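Local coordinates for sefir domain protein (Bacillus cereus F65185, PDB 5Y8E) that probably takes part in signalling through SEFIR-SEFIR association, as a bacterial member of the domain family that shares a clan with TIR domains, at residues I6-S9 / D14-E17; W18-A23 / D37-V42; F50-I55 / P89-N94. One frame throughout, in Å; residues are numbered along the deposited sequence.

Contact 1: I6-S9 / D14-E17; sequences ISYS and DHKE
Ser-9 and His-15 meet where strand 3-7 has run out into a loop and helix 13-29 has just begun, the backbones coming nearest at the CA atoms of Ser-9 and Lys-16, 8.1 Å apart. This is the opening half of a beta-alpha-beta unit, strand 3-7, helix 13-29 and strand 33-35, in the SEFIR domain, and it illustrates how a short connection can be sealed by side chains and water instead of direct backbone bonds. His-15 holds CG anti to its own N (chi1 -178°), which carries the imidazole back from the helix towards the loop. There the ring presents its edge to Ser-9, with CD2 3.1 Å from the carbonyl O of Ser-9 and that oxygen lying in the ring plane. The same CD2 also sits near the plane of the Tyr-8 ring, at its edge, though at a looser 4.5 Å from Tyr-8 CD2. Tyr-8 leaves the backbone towards the helix, and its CE2 lies 4.5 Å from Lys-16 CA. The hydroxyl takes part in a hydrogen bond with Asp-37, which links the tyrosine to the loop after strand 33-35. Ser-9 OG turns to Asp-68 instead, and the amine of Lys-16 leads away to a salt bridge with Glu-13. Two waters complete the join. One donates to both Tyr-8 OH and Lys-16 O, coupling the phenol to the helix backbone. The other accepts from Ser-9 N at 2.9 Å and shares a hydrogen bond, also 2.9 Å, with His-15 NE2; it links the imidazole to Ser-9, whose carbonyl O lies close to the ring's CD2 edge.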
loop_
_atom_site.group_PDB
_atom_site.type_symbol
_atom_site.label_atom_id
_atom_site.label_comp_id
_atom_site.label_asym_id
_atom_site.label_seq_id
_atom_site.Cartn_x
_atom_site.Cartn_y
_atom_site.Cartn_z
ATOM N N ILE A 6 4.580 -3.418 0.360
ATOM C CA ILE A 6 3.979 -2.412 1.223
ATOM C C ILE A 6 4.638 -1.063 0.981
ATOM O O ILE A 6 5.828 -0.874 1.258
ATOM C CB ILE A 6 4.063 -2.802 2.716
ATOM C CG1 ILE A 6 3.389 -4.156 2.946
ATOM C CG2 ILE A 6 3.450 -1.706 3.598
ATOM C CD1 ILE A 6 3.406 -4.632 4.418
ATOM N N SER A 7 3.859 -0.138 0.428
ATOM C CA SER A 7 4.311 1.225 0.205
ATOM C C SER A 7 3.860 2.068 1.388
ATOM O O SER A 7 2.667 2.117 1.710
ATOM C CB SER A 7 3.718 1.766 -1.100
ATOM O OG SER A 7 4.106 3.111 -1.342
ATOM N N TYR A 8 4.810 2.721 2.051
ATOM C CA TYR A 8 4.480 3.515 3.231
ATOM C C TYR A 8 5.505 4.606 3.462
ATOM O O TYR A 8 6.583 4.596 2.868
ATOM C CB TYR A 8 4.343 2.626 4.484
ATOM C CG TYR A 8 5.641 2.036 5.012
ATOM C CD1 TYR A 8 6.311 1.044 4.306
ATOM C CD2 TYR A 8 6.168 2.438 6.236
ATOM C CE1 TYR A 8 7.480 0.491 4.780
ATOM C CE2 TYR A 8 7.344 1.880 6.730
ATOM C CZ TYR A 8 7.990 0.907 5.986
ATOM O OH TYR A 8 9.158 0.340 6.437
ATOM N N SER A 9 5.162 5.563 4.310
ATOM C CA SER A 9 6.096 6.627 4.658
ATOM C C SER A 9 6.619 6.372 6.066
ATOM O O SER A 9 5.901 5.825 6.902
ATOM C CB SER A 9 5.391 7.982 4.605
ATOM O OG SER A 9 6.269 9.016 5.010
ATOM N N ASP A 14 6.646 4.721 15.765
ATOM C CA ASP A 14 5.450 3.925 16.031
ATOM C C ASP A 14 4.788 3.473 14.739
ATOM O O ASP A 14 4.287 2.349 14.645
ATOM C CB ASP A 14 4.442 4.714 16.871
ATOM C CG ASP A 14 4.851 4.821 18.319
ATOM O OD1 ASP A 14 5.785 4.102 18.737
ATOM O OD2 ASP A 14 4.222 5.620 19.045
ATOM N N HIS A 15 4.783 4.343 13.739
ATOM C CA HIS A 15 4.164 3.987 12.472
ATOM C C HIS A 15 4.987 2.917 11.757
ATOM O O HIS A 15 4.428 1.959 11.216
ATOM C CB HIS A 15 3.995 5.212 11.580
ATOM C CG HIS A 15 3.322 4.911 10.277
ATOM N ND1 HIS A 15 2.020 4.460 10.199
ATOM C CD2 HIS A 15 3.776 4.981 9.006
ATOM C CE1 HIS A 15 1.701 4.272 8.929
ATOM N NE2 HIS A 15 2.746 4.581 8.185
ATOM N N LYS A 16 6.310 3.078 11.762
ATOM C CA LYS A 16 7.203 2.049 11.220
ATOM C C LYS A 16 6.953 0.694 11.887
ATOM O O LYS A 16 6.943 -0.339 11.215
ATOM C CB LYS A 16 8.673 2.450 11.390
ATOM C CG LYS A 16 9.115 3.616 10.510
ATOM C CD LYS A 16 10.505 4.118 10.919
ATOM C CE LYS A 16 11.567 3.042 10.749
ATOM N NZ LYS A 16 12.872 3.459 11.343
ATOM N N GLU A 17 6.734 0.701 13.199
ATOM C CA GLU A 17 6.490 -0.538 13.938
ATOM C C GLU A 17 5.142 -1.158 13.572
ATOM O O GLU A 17 5.026 -2.380 13.469
ATOM C CB GLU A 17 6.596 -0.324 15.460
ATOM C CG GLU A 17 6.450 -1.632 16.258
ATOM C CD GLU A 17 6.503 -1.443 17.760
ATOM O OE1 GLU A 17 6.444 -0.288 18.229
ATOM O OE2 GLU A 17 6.601 -2.463 18.474
HETATM O O HOH W 1 8.573 -0.736 9.080
HETATM O O HOH W 2 2.517 5.520 5.480
#

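Contact 2: W18-A23 / D37-V42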
loop_
_atom_site.group_PDB
_atom_site.type_symbol
_atom_site.label_atom_id
_atom_site.label_comp_id
_atom_site.label_asym_id
_atom_site.label_seq_id
_atom_site.Cartn_x
_atom_site.Cartn_y
_atom_site.Cartn_z
ATOM N N TRP A 18 4.126 -0.322 13.379
ATOM C CA TRP A 18 2.821 -0.828 12.953
ATOM C C TRP A 18 2.923 -1.521 11.594
ATOM O O TRP A 18 2.353 -2.596 11.388
ATOM C CB TRP A 18 1.789 0.308 12.909
ATOM C CG TRP A 18 0.381 -0.138 12.589
ATOM C CD1 TRP A 18 -0.602 -0.478 13.480
ATOM C CD2 TRP A 18 -0.192 -0.294 11.283
ATOM N NE1 TRP A 18 -1.748 -0.824 12.807
ATOM C CE2 TRP A 18 -1.524 -0.718 11.457
ATOM C CE3 TRP A 18 0.292 -0.096 9.985
ATOM C CZ2 TRP A 18 -2.378 -0.962 10.376
ATOM C CZ3 TRP A 18 -0.551 -0.344 8.913
ATOM C CH2 TRP A 18 -1.872 -0.771 9.115
ATOM N N VAL A 19 3.655 -0.911 10.666
ATOM C CA VAL A 19 3.823 -1.503 9.346
ATOM C C VAL A 19 4.631 -2.805 9.434
ATOM O O VAL A 19 4.286 -3.801 8.796
ATOM C CB VAL A 19 4.470 -0.506 8.363
ATOM C CG1 VAL A 19 4.817 -1.189 7.038
ATOM C CG2 VAL A 19 3.526 0.676 8.108
ATOM N N LEU A 20 5.707 -2.792 10.217
ATOM C CA LEU A 20 6.504 -3.997 10.444
ATOM C C LEU A 20 5.664 -5.130 11.053
ATOM O O LEU A 20 5.758 -6.287 10.619
ATOM C CB LEU A 20 7.710 -3.686 11.334
ATOM C CG LEU A 20 8.636 -4.864 11.648
ATOM C CD1 LEU A 20 9.302 -5.388 10.378
ATOM C CD2 LEU A 20 9.690 -4.485 12.688
ATOM N N ASP A 21 4.845 -4.800 12.050
ATOM C CA ASP A 21 3.966 -5.789 12.674
ATOM C C ASP A 21 2.994 -6.370 11.647
ATOM O O ASP A 21 2.712 -7.570 11.658
ATOM C CB ASP A 21 3.165 -5.167 13.831
ATOM C CG ASP A 21 4.005 -4.873 15.058
ATOM O OD1 ASP A 21 5.153 -5.354 15.160
ATOM O OD2 ASP A 21 3.499 -4.145 15.943
ATOM N N LEU A 22 2.484 -5.515 10.765
ATOM C CA LEU A 22 1.558 -5.949 9.713
ATOM C C LEU A 22 2.253 -6.874 8.721
ATOM O O LEU A 22 1.703 -7.904 8.330
ATOM C CB LEU A 22 0.970 -4.745 8.975
ATOM C CG LEU A 22 -0.099 -5.131 7.950
ATOM C CD1 LEU A 22 -1.321 -5.695 8.678
ATOM C CD2 LEU A 22 -0.472 -3.944 7.096
ATOM N N ALA A 23 3.462 -6.536 8.335
ATOM C CA ALA A 23 4.224 -7.356 7.428
ATOM C C ALA A 23 4.451 -8.776 7.985
ATOM O O ALA A 23 4.274 -9.758 7.351
ATOM C CB ALA A 23 5.545 -6.693 7.140
ATOM N N ASP A 37 10.826 -2.795 2.635
ATOM C CA ASP A 37 12.109 -2.094 2.521
ATOM C C ASP A 37 13.136 -2.477 3.592
ATOM O O ASP A 37 14.314 -2.686 3.296
ATOM C CB ASP A 37 11.898 -0.568 2.479
ATOM C CG ASP A 37 11.133 -0.028 3.691
ATOM O OD1 ASP A 37 10.679 -0.810 4.560
ATOM O OD2 ASP A 37 10.968 1.210 3.765
ATOM N N ARG A 38 12.691 -2.604 4.832
ATOM C CA ARG A 38 13.637 -2.852 5.915
ATOM C C ARG A 38 14.244 -4.248 5.901
ATOM O O ARG A 38 15.385 -4.440 6.331
ATOM C CB ARG A 38 13.008 -2.508 7.251
ATOM C CG ARG A 38 12.605 -1.049 7.296
ATOM C CD ARG A 38 11.812 -0.741 8.527
ATOM N NE ARG A 38 12.612 -0.900 9.733
ATOM C CZ ARG A 38 12.090 -0.917 10.952
ATOM N NH1 ARG A 38 10.779 -0.803 11.094
ATOM N NH2 ARG A 38 12.867 -1.061 12.018
ATOM N N TRP A 39 13.503 -5.208 5.355
ATOM C CA TRP A 39 14.006 -6.570 5.217
ATOM C C TRP A 39 15.030 -6.654 4.092
ATOM O O TRP A 39 15.822 -7.595 4.031
ATOM C CB TRP A 39 12.859 -7.553 4.969
ATOM C CG TRP A 39 12.011 -7.791 6.195
ATOM C CD1 TRP A 39 12.356 -7.535 7.497
ATOM C CD2 TRP A 39 10.679 -8.323 6.229
ATOM N NE1 TRP A 39 11.319 -7.885 8.336
ATOM C CE2 TRP A 39 10.280 -8.369 7.582
ATOM C CE3 TRP A 39 9.791 -8.775 5.250
ATOM C CZ2 TRP A 39 9.021 -8.843 7.974
ATOM C CZ3 TRP A 39 8.548 -9.243 5.639
ATOM C CH2 TRP A 39 8.172 -9.273 6.988
ATOM N N HIS A 40 15.010 -5.653 3.216
ATOM C CA HIS A 40 15.951 -5.555 2.107
ATOM C C HIS A 40 17.060 -4.546 2.379
ATOM O O HIS A 40 17.962 -4.376 1.556
ATOM C CB HIS A 40 15.214 -5.186 0.816
ATOM C CG HIS A 40 14.396 -6.305 0.250
ATOM N ND1 HIS A 40 14.854 -7.129 -0.755
ATOM C CD2 HIS A 40 13.151 -6.741 0.557
ATOM C CE1 HIS A 40 13.925 -8.026 -1.043
ATOM N NE2 HIS A 40 12.883 -7.811 -0.263
ATOM N N GLY A 41 16.994 -3.881 3.530
ATOM C CA GLY A 41 18.016 -2.914 3.909
ATOM C C GLY A 41 18.190 -1.786 2.909
ATOM O O GLY A 41 19.315 -1.350 2.626
ATOM N N VAL A 42 17.070 -1.314 2.368
ATOM C CA VAL A 42 17.088 -0.299 1.317
ATOM C C VAL A 42 17.743 1.006 1.786
ATOM O O VAL A 42 17.372 1.575 2.817
ATOM C CB VAL A 42 15.673 -0.045 0.781
ATOM C CG1 VAL A 42 15.696 0.983 -0.357
ATOM C CG2 VAL A 42 15.058 -1.365 0.297
#
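Trp-39 and Arg-38, neighbours in the loop after strand 33-35, reach towards Leu-20 and Ala-23 on helix 13-29 and meet them in quite different ways. The indole comes in at a slant across the helix; its pyrrole N lies by Leu-20 and its benzo end by Ala-23, three residues further on. Leu-20 CD1 is 3.8 Å from Trp-39 NE1, and Trp-39 CH2 comes to 3.7 Å from Ala-23 CB. Both methyl groups stand obliquely to the ring. In Leu-20, CG anti to N (chi1 -180°) sends both methyls out towards the loop: CD1 serves the tryptophan, while CD2 turns to Arg-38, 4.2 Å from NH1. The arginine side chain runs across the leucine at about a right angle and also passes Tyr-8 and Trp-10. The loop itself turns back on Asp-37 O, which accepts from both His-40 N and Val-42 N, arriving from opposite faces of its plane. The Asp-37 carboxylate is hydrogen-bonded to Tyr-8 OH through OD1 and to Trp-10 NE1 through OD2. The contact thus lays the loop that leaves the second parallel strand against the helix of the preceding crossover, a packing that belongs to the beta-alpha-beta architecture of the SEFIR domain.

Contact 3: F50-I55 / P89-N94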
loop_
_atom_site.group_PDB
_atom_site.type_symbol
_atom_site.label_atom_id
_atom_site.label_comp_id
_atom_site.label_asym_id
_atom_site.label_seq_id
_atom_site.Cartn_x
_atom_site.Cartn_y
_atom_site.Cartn_z
ATOM N N PHE A 50 13.505 1.286 -5.457
ATOM C CA PHE A 50 12.939 0.097 -4.787
ATOM C C PHE A 50 11.417 0.074 -4.922
ATOM O O PHE A 50 10.823 -0.918 -5.199
ATOM C CB PHE A 50 13.354 0.058 -3.347
ATOM C CG PHE A 50 12.864 -1.130 -2.617
ATOM C CD1 PHE A 50 13.432 -2.353 -2.798
ATOM C CD2 PHE A 50 11.836 -1.011 -1.701
ATOM C CE1 PHE A 50 12.956 -3.436 -2.087
ATOM C CE2 PHE A 50 11.392 -2.087 -1.000
ATOM C CZ PHE A 50 11.907 -3.277 -1.196
ATOM N N MET A 51 10.829 1.245 -4.760
ATOM C CA MET A 51 9.401 1.387 -4.900
ATOM C C MET A 51 8.938 0.994 -6.317
ATOM O O MET A 51 8.096 0.179 -6.498
ATOM C CB MET A 51 8.961 2.812 -4.570
ATOM C CG MET A 51 7.473 3.135 -4.789
ATOM S SD MET A 51 6.946 4.874 -4.522
ATOM C CE MET A 51 8.254 5.820 -5.365
ATOM N N GLU A 52 9.524 1.637 -7.305
ATOM C CA GLU A 52 9.162 1.340 -8.691
ATOM C C GLU A 52 9.296 -0.152 -9.038
ATOM O O GLU A 52 8.423 -0.745 -9.582
ATOM C CB GLU A 52 9.951 2.215 -9.675
ATOM C CG GLU A 52 9.272 2.425 -10.938
ATOM C CD GLU A 52 9.783 3.670 -11.701
ATOM O OE1 GLU A 52 10.950 3.936 -11.622
ATOM O OE2 GLU A 52 8.989 4.359 -12.337
ATOM N N ASN A 53 10.424 -0.721 -8.700
ATOM C CA ASN A 53 10.652 -2.130 -8.968
ATOM C C ASN A 53 9.691 -3.060 -8.201
ATOM O O ASN A 53 9.242 -4.022 -8.709
ATOM C CB ASN A 53 12.038 -2.562 -8.634
ATOM C CG ASN A 53 12.281 -3.979 -9.038
ATOM O OD1 ASN A 53 12.389 -4.243 -10.229
ATOM N ND2 ASN A 53 12.310 -4.917 -8.102
ATOM N N SER A 54 9.479 -2.760 -6.936
ATOM C CA SER A 54 8.644 -3.628 -6.117
ATOM C C SER A 54 7.185 -3.619 -6.568
ATOM O O SER A 54 6.503 -4.638 -6.503
ATOM C CB SER A 54 8.774 -3.263 -4.641
ATOM O OG SER A 54 10.115 -3.444 -4.225
ATOM N N ILE A 55 6.712 -2.471 -7.037
ATOM C CA ILE A 55 5.347 -2.391 -7.541
ATOM C C ILE A 55 5.208 -3.252 -8.790
ATOM O O ILE A 55 4.210 -3.957 -8.964
ATOM C CB ILE A 55 4.932 -0.928 -7.819
ATOM C CG1 ILE A 55 4.758 -0.176 -6.493
ATOM C CG2 ILE A 55 3.647 -0.872 -8.645
ATOM C CD1 ILE A 55 4.579 1.339 -6.645
ATOM N N PRO A 89 1.815 10.175 -9.186
ATOM C CA PRO A 89 0.792 10.015 -10.224
ATOM C C PRO A 89 1.312 9.179 -11.387
ATOM O O PRO A 89 0.587 8.323 -11.891
ATOM C CB PRO A 89 0.539 11.450 -10.685
ATOM C CG PRO A 89 0.796 12.268 -9.453
ATOM C CD PRO A 89 1.957 11.584 -8.772
ATOM N N ASN A 90 2.555 9.405 -11.792
ATOM C CA ASN A 90 3.115 8.662 -12.918
ATOM C C ASN A 90 3.206 7.160 -12.660
ATOM O O ASN A 90 2.895 6.351 -13.539
ATOM C CB ASN A 90 4.487 9.207 -13.298
ATOM C CG ASN A 90 4.984 8.639 -14.599
ATOM O OD1 ASN A 90 5.953 7.884 -14.634
ATOM N ND2 ASN A 90 4.295 8.969 -15.679
ATOM N N ILE A 91 3.646 6.786 -11.461
ATOM C CA ILE A 91 3.737 5.377 -11.109
ATOM C C ILE A 91 2.337 4.771 -11.031
ATOM O O ILE A 91 2.089 3.694 -11.575
ATOM C CB ILE A 91 4.500 5.165 -9.785
ATOM C CG1 ILE A 91 5.985 5.484 -9.974
ATOM C CG2 ILE A 91 4.331 3.730 -9.284
ATOM C CD1 ILE A 91 6.752 5.572 -8.672
ATOM N N TYR A 92 1.424 5.474 -10.364
ATOM C CA TYR A 92 0.045 5.011 -10.227
ATOM C C TYR A 92 -0.597 4.795 -11.594
ATOM O O TYR A 92 -1.270 3.785 -11.825
ATOM C CB TYR A 92 -0.778 6.039 -9.441
ATOM C CG TYR A 92 -2.196 5.600 -9.152
ATOM C CD1 TYR A 92 -2.471 4.774 -8.073
ATOM C CD2 TYR A 92 -3.256 6.015 -9.954
ATOM C CE1 TYR A 92 -3.753 4.369 -7.791
ATOM C CE2 TYR A 92 -4.553 5.605 -9.685
ATOM C CZ TYR A 92 -4.790 4.784 -8.600
ATOM O OH TYR A 92 -6.065 4.366 -8.300
ATOM N N ASN A 93 -0.386 5.750 -12.494
ATOM C CA ASN A 93 -1.029 5.717 -13.805
ATOM C C ASN A 93 -0.539 4.561 -14.663
ATOM O O ASN A 93 -1.298 4.006 -15.461
ATOM C CB ASN A 93 -0.807 7.038 -14.546
ATOM C CG ASN A 93 -1.604 8.185 -13.957
ATOM O OD1 ASN A 93 -2.606 7.979 -13.278
ATOM N ND2 ASN A 93 -1.166 9.405 -14.228
ATOM N N ASN A 94 0.733 4.215 -14.499
ATOM C CA ASN A 94 1.362 3.154 -15.285
ATOM C C ASN A 94 1.211 1.771 -14.678
ATOM O O ASN A 94 1.788 0.801 -15.175
ATOM C CB ASN A 94 2.849 3.454 -15.488
ATOM C CG ASN A 94 3.091 4.404 -16.633
ATOM O OD1 ASN A 94 3.036 4.012 -17.797
ATOM N ND2 ASN A 94 3.354 5.665 -16.311
HETATM O O HOH W 3 7.815 7.392 -12.807
#
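Ile-91 is the centre of this contact: three of its side-chain carbons, CG1, CG2 and CD1, each meet a different residue of helix 47-57. The segments 50-55 and 89-93 run nearly parallel, at 10°, but their axes stay 11.3 Å apart, so long side chains must bridge the distance. The tight part is apolar and buried. Ile-91 CD1 comes to 3.6 Å from Met-51 CE, the thioether having been bent at chi3 (45°) to bring its methyl round, and on the other branch Ile-91 CG2 is 3.6 Å from Ile-55 CD1. Met-51 and Ile-55 are one helical turn apart, and the isoleucine reaches both. Ile-55 also packs on Phe-5 of strand 3-7, which carries the apolar layer on to the sheet.

The outer side is looser and wet. Glu-52 is exposed; its extended chain brings only the carboxylate near, with Glu-52 OE2 4.0 Å from Ile-91 CG1. A water donates to Asn-90 OD1 at 2.7 Å and, at a longer 3.3 Å, to Glu-52 OE2, so here the two helices are linked through solvent. At the end of helix 89-93, Asn-94 turns its amide back, and ND2 gives a nearly straight bond (163°) to Asn-90 O, which also accepts from Asn-94 N on the opposite face of its plane. A buried apolar seam under a hydrated polar rim, between two near-parallel helices of which one rests on the parallel strands 3-7 and 33-35, is in keeping with the layered alpha/beta fold of the SEFIR domain, related to that of TIR domains.

How the contacts relate
From the N terminus, contact 1 closes the short loop between strand 3-7 and helix 13-29. Contact 2 then spans the rest of that helix and strand 33-35, bringing the following loop back to the helix, and contact 3 closes a longer excursion from helix 47-57 through strand 60-65 and helix 67-75 to helix 89-93. The three loops follow in series; none nests in or crosses another. Contacts 1 and 2 share helix 13-29, and their centres lie about 7 Å apart. Contact 3 is some 18 Å from contact 2, centre to centre, but Phe-50 bridges them, packing against Asp-37, His-40 and Val-42.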